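Local atomic coordinates of small archaeal modifier protein 1 (Haloferax volcanii DS2, PDB entry 4HRO), a protein that is attached covalently to lysine residues of target proteins as a ubiquitin-like modifier and also carries sulfur for molybdenum cofactor biosynthesis. Residues 61-66 with 82-87. Numbering follows the deposited sequence. Where two conformers were deposited one is given.
Sequences NVLRNG and ALFPPV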
ATOM      1  N   ASN A  61      -0.524  -0.113  -9.548  0.50 10.47           N
ATOM      2  CA  ASN A  61       0.096  -1.430  -9.482  0.50 10.88           C
ATOM      3  C   ASN A  61       0.647  -1.707  -8.084  0.50  9.65           C
ATOM      4  O   ASN A  61       1.646  -1.117  -7.663  0.50  9.57           O
ATOM      5  CB  ASN A  61       1.197  -1.587 -10.542  0.50 11.94           C
ATOM      6  CG  ASN A  61       0.647  -1.589 -11.967  0.50 14.19           C
ATOM      7  OD1 ASN A  61      -0.550  -1.759 -12.179  0.50 18.07           O
ATOM      8  ND2 ASN A  61       1.528  -1.406 -12.943  0.50 16.99           N
ATOM      9  N   VAL A  62      -0.015  -2.636  -7.395  1.00  8.37           N
ATOM     10  CA  VAL A  62       0.336  -3.060  -6.060  1.00  8.13           C
ATOM     11  C   VAL A  62       1.136  -4.344  -6.197  1.00  7.31           C
ATOM     12  O   VAL A  62       0.657  -5.305  -6.812  1.00  8.01           O
ATOM     13  CB  VAL A  62      -0.929  -3.327  -5.233  1.00  9.06           C
ATOM     14  CG1 VAL A  62      -0.547  -3.748  -3.838  1.00 10.92           C
ATOM     15  CG2 VAL A  62      -1.842  -2.103  -5.201  1.00 11.29           C
ATOM     16  N   LEU A  63       2.338  -4.380  -5.629  1.00  6.90           N
ATOM     17  CA  LEU A  63       3.167  -5.573  -5.620  1.00  7.44           C
ATOM     18  C   LEU A  63       3.398  -6.054  -4.209  1.00  7.09           C
ATOM     19  O   LEU A  63       3.529  -5.252  -3.270  1.00  7.40           O
ATOM     20  CB  LEU A  63       4.524  -5.331  -6.272  1.00  8.18           C
ATOM     21  CG  LEU A  63       4.567  -4.733  -7.662  1.00 11.56           C
ATOM     22  CD1 LEU A  63       6.012  -4.717  -8.148  1.00 14.50           C
ATOM     23  CD2 LEU A  63       3.689  -5.451  -8.638  1.00 14.78           C
ATOM     24  N   ARG A  64       3.484  -7.373  -4.070  1.00  7.17           N
ATOM     25  CA  ARG A  64       3.904  -8.019  -2.839  1.00  6.87           C
ATOM     26  C   ARG A  64       5.124  -8.871  -3.181  1.00  7.08           C
ATOM     27  O   ARG A  64       5.037  -9.794  -4.009  1.00  7.05           O
ATOM     28  CB  ARG A  64       2.793  -8.914  -2.280  1.00  7.70           C
ATOM     29  CG  ARG A  64       3.225  -9.686  -1.065  1.00  7.47           C
ATOM     30  CD  ARG A  64       2.197 -10.666  -0.598  1.00  8.66           C
ATOM     31  NE  ARG A  64       2.658 -11.278   0.642  1.00  9.24           N
ATOM     32  CZ  ARG A  64       2.471 -12.550   0.985  1.00 11.54           C
ATOM     33  NH1 ARG A  64       1.806 -13.404   0.203  1.00 13.96           N
ATOM     34  NH2 ARG A  64       2.957 -12.971   2.147  1.00 14.03           N
ATOM     35  N   ASN A  65       6.269  -8.572  -2.576  1.00  7.16           N
ATOM     36  CA  ASN A  65       7.504  -9.300  -2.814  1.00  8.32           C
ATOM     37  C   ASN A  65       7.777  -9.446  -4.311  1.00  8.68           C
ATOM     38  O   ASN A  65       8.164 -10.511  -4.788  1.00 10.44           O
ATOM     39  CB  ASN A  65       7.467 -10.644  -2.083  1.00  8.72           C
ATOM     40  CG  ASN A  65       7.237 -10.497  -0.589  1.00  9.06           C
ATOM     41  OD1 ASN A  65       6.512 -11.279   0.033  1.00 11.00           O
ATOM     42  ND2 ASN A  65       7.850  -9.502  -0.006  1.00  7.46           N
ATOM     43  N   GLY A  66       7.600  -8.353  -5.041  1.00  8.54           N
ATOM     44  CA  GLY A  66       7.974  -8.266  -6.450  1.00  9.94           C
ATOM     45  C   GLY A  66       6.950  -8.794  -7.439  1.00 10.80           C
ATOM     46  O   GLY A  66       7.199  -8.752  -8.640  1.00 12.58           O
ATOM     47  N   ALA A  82       4.909  -2.759  -2.565  1.00  5.54           N
ATOM     48  CA  ALA A  82       5.220  -1.602  -3.412  1.00  6.36           C
ATOM     49  C   ALA A  82       3.953  -1.056  -4.032  1.00  6.10           C
ATOM     50  O   ALA A  82       3.064  -1.820  -4.445  1.00  6.51           O
ATOM     51  CB  ALA A  82       6.236  -1.951  -4.494  1.00  7.20           C
ATOM     52  N   LEU A  83       3.880   0.263  -4.123  1.00  6.09           N
ATOM     53  CA  LEU A  83       2.737   0.955  -4.662  1.00  6.38           C
ATOM     54  C   LEU A  83       3.211   1.913  -5.744  1.00  7.03           C
ATOM     55  O   LEU A  83       3.894   2.917  -5.448  1.00  7.09           O
ATOM     56  CB  LEU A  83       2.033   1.721  -3.546  1.00  7.19           C
ATOM     57  CG  LEU A  83       0.654   2.289  -3.857  1.00  7.92           C
ATOM     58  CD1 LEU A  83      -0.335   1.188  -4.140  1.00  9.23           C
ATOM     59  CD2 LEU A  83       0.143   3.142  -2.712  1.00  9.02           C
ATOM     60  N   PHE A  84       2.853   1.607  -6.991  1.00  8.01           N
ATOM     61  CA  PHE A  84       3.206   2.449  -8.125  1.00  9.08           C
ATOM     62  C   PHE A  84       1.964   3.115  -8.669  1.00  9.20           C
ATOM     63  O   PHE A  84       0.943   2.466  -8.876  1.00  9.13           O
ATOM     64  CB  PHE A  84       3.833   1.624  -9.262  1.00  9.37           C
ATOM     65  CG  PHE A  84       5.197   1.078  -8.964  1.00  9.92           C
ATOM     66  CD1 PHE A  84       6.318   1.820  -9.253  1.00  8.39           C
ATOM     67  CD2 PHE A  84       5.364  -0.194  -8.456  1.00 10.15           C
ATOM     68  CE1 PHE A  84       7.580   1.325  -9.015  1.00  9.63           C
ATOM     69  CE2 PHE A  84       6.624  -0.692  -8.211  1.00 10.43           C
ATOM     70  CZ  PHE A  84       7.729   0.069  -8.496  1.00  9.77           C
ATOM     71  N   PRO A  85       2.057   4.412  -8.966  1.00  9.34           N
ATOM     72  CA  PRO A  85       0.969   5.040  -9.700  1.00 10.04           C
ATOM     73  C   PRO A  85       0.871   4.483 -11.133  1.00  9.86           C
ATOM     74  O   PRO A  85       1.761   3.786 -11.607  1.00 10.12           O
ATOM     75  CB  PRO A  85       1.331   6.523  -9.663  1.00 10.46           C
ATOM     76  CG  PRO A  85       2.819   6.530  -9.592  1.00 10.94           C
ATOM     77  CD  PRO A  85       3.227   5.296  -8.823  1.00  9.52           C
ATOM     78  N   PRO A  86      -0.219   4.794 -11.834  1.00 11.39           N
ATOM     79  CA  PRO A  86      -0.407   4.307 -13.201  1.00 11.65           C
ATOM     80  C   PRO A  86       0.767   4.632 -14.119  1.00 11.97           C
ATOM     81  O   PRO A  86       1.334   5.722 -14.025  1.00 13.07           O
ATOM     82  CB  PRO A  86      -1.651   5.066 -13.665  1.00 12.45           C
ATOM     83  CG  PRO A  86      -2.419   5.282 -12.421  1.00 12.46           C
ATOM     84  CD  PRO A  86      -1.382   5.564 -11.359  1.00 11.76           C
ATOM     85  N   VAL A  87       1.112   3.688 -14.988  1.00 12.94           N
ATOM     86  CA  VAL A  87       2.112   3.938 -16.019  1.00 14.75           C
ATOM     87  C   VAL A  87       1.499   4.836 -17.101  1.00 15.71           C
ATOM     88  O   VAL A  87       0.361   4.634 -17.512  1.00 18.11           O
ATOM     89  CB  VAL A  87       2.619   2.624 -16.634  1.00 14.95           C
ATOM     90  CG1 VAL A  87       3.556   2.909 -17.791  1.00 16.11           C
ATOM     91  CG2 VAL A  87       3.320   1.773 -15.583  1.00 16.68           C
TER
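Asn-61 and Phe-84 form a hydrogen-bonded antiparallel pair, and so do Leu-63 and Ala-82. In each pair both backbone N-H groups and both carbonyls are used. Asn-61 N reaches Phe-84 O at 3.0 Å, in the plane of that carbonyl. The return bond, Phe-84 N to Asn-61 O, is 3.1 Å, with the donor tilted 30° from the carbonyl plane. Leu-63 N to Ala-82 O and Ala-82 N to Leu-63 O are both 2.9 Å. Ala-82 O also receives a CA-H...O contact from Val-62 CA at 3.4 Å. Val-62 and Leu-83 make the non-hydrogen-bonded pair between. Their backbones bond outward instead, Val-62 with Ala-69 and Leu-83 with Lys-7. Their side chains lie side by side, Val-62 CG2 3.8 Å from Leu-83 CD1, and face Trp-6 and helix 31-41. On the other face Leu-63 CD1 meets Phe-84 CE2 obliquely at 4.1 Å. With CG beside its own N (chi1 -69°), the Phe-84 ring turns an edge to Asn-61 O, which lies in its plane near CD2. The Phe-84 ring stacks with Phe-9. Strand 80-84 runs between strands 2-8 and 61-64, as the central strand of the ubiquitin-like beta-grasp fold, and leads into the C-terminal tail.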